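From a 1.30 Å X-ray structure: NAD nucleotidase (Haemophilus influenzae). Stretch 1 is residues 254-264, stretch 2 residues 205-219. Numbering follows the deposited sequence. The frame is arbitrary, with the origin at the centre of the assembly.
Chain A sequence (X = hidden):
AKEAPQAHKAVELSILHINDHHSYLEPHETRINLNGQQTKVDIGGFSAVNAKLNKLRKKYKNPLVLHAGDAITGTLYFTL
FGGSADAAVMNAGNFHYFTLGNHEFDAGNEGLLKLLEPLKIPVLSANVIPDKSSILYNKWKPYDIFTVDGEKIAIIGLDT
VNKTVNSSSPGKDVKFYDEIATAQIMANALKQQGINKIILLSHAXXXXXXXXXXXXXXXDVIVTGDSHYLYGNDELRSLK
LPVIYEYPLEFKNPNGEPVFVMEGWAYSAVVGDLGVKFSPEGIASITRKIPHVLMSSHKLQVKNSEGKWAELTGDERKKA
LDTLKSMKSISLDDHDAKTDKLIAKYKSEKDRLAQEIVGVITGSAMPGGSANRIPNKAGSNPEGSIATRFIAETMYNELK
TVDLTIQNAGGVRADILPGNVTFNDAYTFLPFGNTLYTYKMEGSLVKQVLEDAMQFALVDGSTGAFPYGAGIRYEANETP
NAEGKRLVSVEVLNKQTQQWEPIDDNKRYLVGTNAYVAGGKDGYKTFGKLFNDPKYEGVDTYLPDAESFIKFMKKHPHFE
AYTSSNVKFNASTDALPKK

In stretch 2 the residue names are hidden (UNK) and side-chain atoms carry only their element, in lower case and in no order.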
# COMPACT_ATOMS: atom_id res chain seq x y z
N PRO A 254 -16.62 -4.91 7.52
CA PRO A 254 -16.22 -4.97 8.93
C PRO A 254 -17.23 -4.30 9.87
O PRO A 254 -17.35 -4.71 11.04
CB PRO A 254 -14.88 -4.24 8.94
CG PRO A 254 -14.31 -4.54 7.55
CD PRO A 254 -15.52 -4.47 6.64
N ASN A 255 -17.97 -3.32 9.36
CA ASN A 255 -18.99 -2.62 10.15
C ASN A 255 -20.29 -3.40 10.27
O ASN A 255 -21.18 -3.01 11.04
CB ASN A 255 -19.24 -1.23 9.58
CG ASN A 255 -18.12 -0.27 9.91
OD1 ASN A 255 -17.23 -0.60 10.69
ND2 ASN A 255 -18.15 0.92 9.32
N GLY A 256 -20.41 -4.50 9.53
CA GLY A 256 -21.59 -5.35 9.59
C GLY A 256 -22.64 -5.02 8.55
O GLY A 256 -23.69 -5.65 8.53
N GLU A 257 -22.36 -4.07 7.65
CA GLU A 257 -23.32 -3.69 6.61
C GLU A 257 -23.21 -4.60 5.38
O GLU A 257 -22.14 -5.11 5.09
CB GLU A 257 -23.13 -2.22 6.22
CG GLU A 257 -23.12 -1.27 7.43
CD GLU A 257 -24.35 -1.39 8.31
OE1 GLU A 257 -24.77 -2.52 8.63
OE2 GLU A 257 -24.89 -0.33 8.69
N PRO A 258 -24.32 -4.82 4.68
CA PRO A 258 -24.26 -5.67 3.48
C PRO A 258 -23.51 -5.01 2.33
O PRO A 258 -23.56 -3.79 2.18
CB PRO A 258 -25.74 -5.89 3.10
CG PRO A 258 -26.49 -4.77 3.76
CD PRO A 258 -25.69 -4.35 4.97
N VAL A 259 -22.80 -5.82 1.56
CA VAL A 259 -22.14 -5.39 0.33
C VAL A 259 -22.48 -6.40 -0.75
O VAL A 259 -22.38 -7.62 -0.53
CB VAL A 259 -20.60 -5.35 0.49
CG1 VAL A 259 -19.94 -4.75 -0.77
CG2 VAL A 259 -20.16 -4.58 1.75
N PHE A 260 -22.85 -5.91 -1.93
CA PHE A 260 -23.19 -6.79 -3.06
C PHE A 260 -22.13 -6.69 -4.15
O PHE A 260 -21.64 -5.60 -4.42
CB PHE A 260 -24.59 -6.45 -3.58
CG PHE A 260 -25.65 -6.63 -2.54
CD1 PHE A 260 -26.18 -7.89 -2.31
CD2 PHE A 260 -26.06 -5.58 -1.74
CE1 PHE A 260 -27.14 -8.10 -1.31
CE2 PHE A 260 -27.03 -5.78 -0.74
CZ PHE A 260 -27.56 -7.03 -0.54
N VAL A 261 -21.77 -7.83 -4.73
CA VAL A 261 -20.72 -7.89 -5.75
C VAL A 261 -21.23 -8.71 -6.93
O VAL A 261 -21.79 -9.79 -6.75
CB VAL A 261 -19.47 -8.61 -5.18
CG1 VAL A 261 -18.37 -8.74 -6.25
CG2 VAL A 261 -18.95 -7.90 -3.93
N MET A 262 -21.05 -8.21 -8.15
CA MET A 262 -21.48 -8.99 -9.31
C MET A 262 -20.73 -8.60 -10.58
O MET A 262 -20.33 -7.45 -10.74
CB MET A 262 -22.99 -8.89 -9.53
CG MET A 262 -23.49 -7.57 -10.08
SD MET A 262 -23.42 -6.19 -8.92
CE MET A 262 -24.44 -5.01 -9.81
N GLU A 263 -20.56 -9.58 -11.47
CA GLU A 263 -19.96 -9.40 -12.80
C GLU A 263 -20.97 -9.86 -13.85
O GLU A 263 -21.98 -10.52 -13.51
CB GLU A 263 -18.66 -10.22 -12.90
CG GLU A 263 -17.77 -9.88 -14.07
CD GLU A 263 -16.37 -10.45 -13.94
OE1 GLU A 263 -16.17 -11.45 -13.23
OE2 GLU A 263 -15.45 -9.89 -14.57
N GLY A 264 -20.70 -9.53 -15.11
CA GLY A 264 -21.59 -9.84 -16.22
C GLY A 264 -20.93 -10.66 -17.32
O GLY A 264 -21.05 -10.36 -18.52
N UNK A 205 -11.19 -7.26 -10.64
CA UNK A 205 -11.47 -8.68 -10.68
C UNK A 205 -12.29 -9.17 -9.49
O UNK A 205 -12.28 -8.56 -8.41
N UNK A 206 -12.99 -10.29 -9.67
CA UNK A 206 -13.84 -10.81 -8.60
C UNK A 206 -13.09 -11.06 -7.30
O UNK A 206 -13.58 -10.72 -6.23
c UNK A 206 -14.57 -12.08 -9.06
o UNK A 206 -15.64 -11.77 -9.93
N UNK A 207 -11.89 -11.63 -7.37
CA UNK A 207 -11.19 -12.01 -6.15
C UNK A 207 -10.90 -10.77 -5.31
O UNK A 207 -11.19 -10.74 -4.11
c UNK A 207 -9.89 -12.76 -6.47
c UNK A 207 -9.11 -13.21 -5.23
c UNK A 207 -7.82 -13.92 -5.57
o UNK A 207 -7.60 -15.03 -5.03
o UNK A 207 -7.01 -13.37 -6.36
N UNK A 208 -10.34 -9.74 -5.93
CA UNK A 208 -9.99 -8.52 -5.21
C UNK A 208 -11.24 -7.76 -4.76
O UNK A 208 -11.27 -7.22 -3.66
c UNK A 208 -7.88 -6.45 -4.14
c UNK A 208 -8.71 -6.30 -5.41
c UNK A 208 -9.07 -7.63 -6.06
c UNK A 208 -6.55 -7.10 -4.41
n UNK A 208 -5.69 -7.08 -3.19
N UNK A 209 -12.28 -7.75 -5.59
CA UNK A 209 -13.53 -7.08 -5.21
C UNK A 209 -14.24 -7.77 -4.03
O UNK A 209 -14.85 -7.09 -3.19
c UNK A 209 -14.48 -6.94 -6.41
c UNK A 209 -14.01 -5.90 -7.40
n UNK A 209 -14.61 -5.90 -8.59
o UNK A 209 -13.13 -5.08 -7.09
N UNK A 210 -14.16 -9.10 -3.97
CA UNK A 210 -14.67 -9.84 -2.82
C UNK A 210 -13.87 -9.50 -1.56
O UNK A 210 -14.43 -9.34 -0.47
c UNK A 210 -14.67 -11.36 -3.13
c UNK A 210 -15.76 -11.66 -4.16
c UNK A 210 -15.64 -13.03 -4.82
c UNK A 210 -14.89 -12.17 -1.85
N UNK A 211 -12.55 -9.37 -1.69
CA UNK A 211 -11.72 -8.92 -0.58
C UNK A 211 -12.12 -7.51 -0.12
O UNK A 211 -12.24 -7.25 1.09
o UNK A 211 -6.94 -8.84 0.64
c UNK A 211 -10.24 -8.97 -0.97
c UNK A 211 -9.28 -8.77 0.19
o UNK A 211 -7.55 -8.70 -1.46
c UNK A 211 -7.82 -8.77 -0.25
N UNK A 212 -12.32 -6.59 -1.06
CA UNK A 212 -12.75 -5.25 -0.72
C UNK A 212 -14.07 -5.27 0.05
O UNK A 212 -14.23 -4.57 1.07
c UNK A 212 -11.45 -4.09 -2.57
c UNK A 212 -11.44 -3.41 -3.94
c UNK A 212 -12.84 -4.36 -1.99
c UNK A 212 -13.57 -3.06 -1.70
N UNK A 213 -15.02 -6.07 -0.43
CA UNK A 213 -16.33 -6.17 0.23
C UNK A 213 -16.19 -6.56 1.70
O UNK A 213 -16.93 -6.07 2.55
c UNK A 213 -17.22 -7.16 -0.49
N UNK A 214 -15.22 -7.41 2.01
CA UNK A 214 -15.06 -7.93 3.37
C UNK A 214 -14.12 -7.12 4.24
O UNK A 214 -14.15 -7.25 5.47
n UNK A 214 -15.43 -12.60 3.45
c UNK A 214 -15.09 -11.72 2.53
c UNK A 214 -15.62 -10.32 2.70
o UNK A 214 -14.37 -12.00 1.57
c UNK A 214 -14.59 -9.38 3.32
N UNK A 215 -13.31 -6.26 3.62
CA UNK A 215 -12.27 -5.53 4.35
C UNK A 215 -12.45 -4.03 4.38
O UNK A 215 -11.76 -3.34 5.13
c UNK A 215 -10.89 -5.86 3.77
n UNK A 215 -7.20 -9.25 3.42
c UNK A 215 -10.45 -7.29 4.00
c UNK A 215 -9.02 -7.54 3.56
c UNK A 215 -8.58 -8.95 3.91
N UNK A 216 -13.35 -3.50 3.57
CA UNK A 216 -13.52 -2.06 3.41
C UNK A 216 -14.95 -1.67 3.77
O UNK A 216 -15.90 -2.34 3.37
c UNK A 216 -13.56 -0.19 1.68
c UNK A 216 -11.72 -1.90 1.61
c UNK A 216 -13.19 -1.64 1.94
N UNK A 217 -15.08 -0.58 4.52
CA UNK A 217 -16.39 -0.06 4.91
C UNK A 217 -16.96 0.98 3.95
O UNK A 217 -16.24 1.60 3.16
c UNK A 217 -15.96 -0.46 7.38
o UNK A 217 -15.08 -0.22 8.23
n UNK A 217 -16.60 -1.61 7.34
c UNK A 217 -16.34 0.55 6.33
N UNK A 218 -18.28 1.16 4.02
CA UNK A 218 -18.98 2.28 3.39
C UNK A 218 -19.24 2.14 1.89
O UNK A 218 -19.72 3.07 1.25
o UNK A 218 -19.15 3.69 5.94
c UNK A 218 -18.28 3.61 3.72
o UNK A 218 -17.02 4.14 5.66
c UNK A 218 -18.14 3.84 5.22
N UNK A 219 -18.94 0.96 1.35
CA UNK A 219 -19.22 0.68 -0.07
C UNK A 219 -20.35 -0.35 -0.18
O UNK A 219 -20.27 -1.43 0.41
c UNK A 219 -18.27 -0.19 -2.27
c UNK A 219 -16.85 1.27 -0.74
c UNK A 219 -15.55 0.85 -1.42
c UNK A 219 -17.95 0.20 -0.82
O HOH W 1 -21.92 -1.46 2.83

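Position 205 has no side-chain atoms. Its phi of 91° and psi of 156° would jam a CB against the preceding carbonyl. It is Gly-205, the N-cap of the helix.

Position 206 carries one carbon and one oxygen. The oxygen lies 3.4 Å from OE1 of Glu-263. This is Ser-206; its OG makes a weak hydrogen bond to that carboxylate, though the proton has another acceptor within reach.

Position 207 has three carbons, the third bearing two oxygens. It is far from stretch 1: Glu-207.

Position 208 has four carbons in a row ending in nitrogen. It is Lys-208, also out of reach.

Position 209 has two carbons, the second bearing one oxygen and one nitrogen. Its CB is 4.3 Å from CG1 of Val-261. It is Asn-209, and its amide is satisfied elsewhere in the structure.

Position 210 has four carbons, forked at the first, with one arm two carbons long. One of its carbons lies 4.4 Å from CG1 of Val-261. It is Ile-210, and that carbon is CG1.

Position 211 has three carbons and a terminal pair of oxygens. It is out of reach of stretch 1. It is Glu-211 and forms a salt bridge with Lys-208, Lys-208 NZ to Glu-211 OE1 at 3.0 Å.

Position 212 repeats the forked four-carbon pattern. It is Ile-212, without contact here.

Position 213 has one carbon. Its CB is 3.6 Å from CG1 of Val-259 and 3.9 Å from CG2 of Val-261. It is Ala-213, whose CA is 5.9 Å from CA of Val-259.

Position 214 has three carbons, then one oxygen and one nitrogen. Its backbone O is 3.3 Å from CD of Pro-254. It is Gln-214.

Position 215 has four carbons in a row ending in nitrogen: Lys-215. Its NZ bridges to OE2 of Glu-211 at 2.8 Å.

Position 216 has one carbon carrying two more. It is Val-216, the first residue to leave helical geometry.

Position 217 has two carbons, one oxygen and one nitrogen, and its side chain packs against Pro-254 and Asn-255. It is Asn-217; its amide is probably turned over in the model.

Position 218 has two carbons and two oxygens, near the Asn-255 side chain. It is Asp-218.

Position 219 has four carbons, forked at the first. Its backbone O is 3.4 Å from CG2 of Val-259. It is Ile-219.

The helix runs nearly antiparallel to the strand, at 173°. Alternation turns Val-259, Val-261 and Glu-263 toward it, and Phe-260 and Met-262 away. The valines pack against Ala-213. One water oxygen lies 2.9 Å from both Pro-258 O and Ile-219 O, and can link the backbones.

Stretch 2, residues 205-219: GSEKNIEIAQKVNDI
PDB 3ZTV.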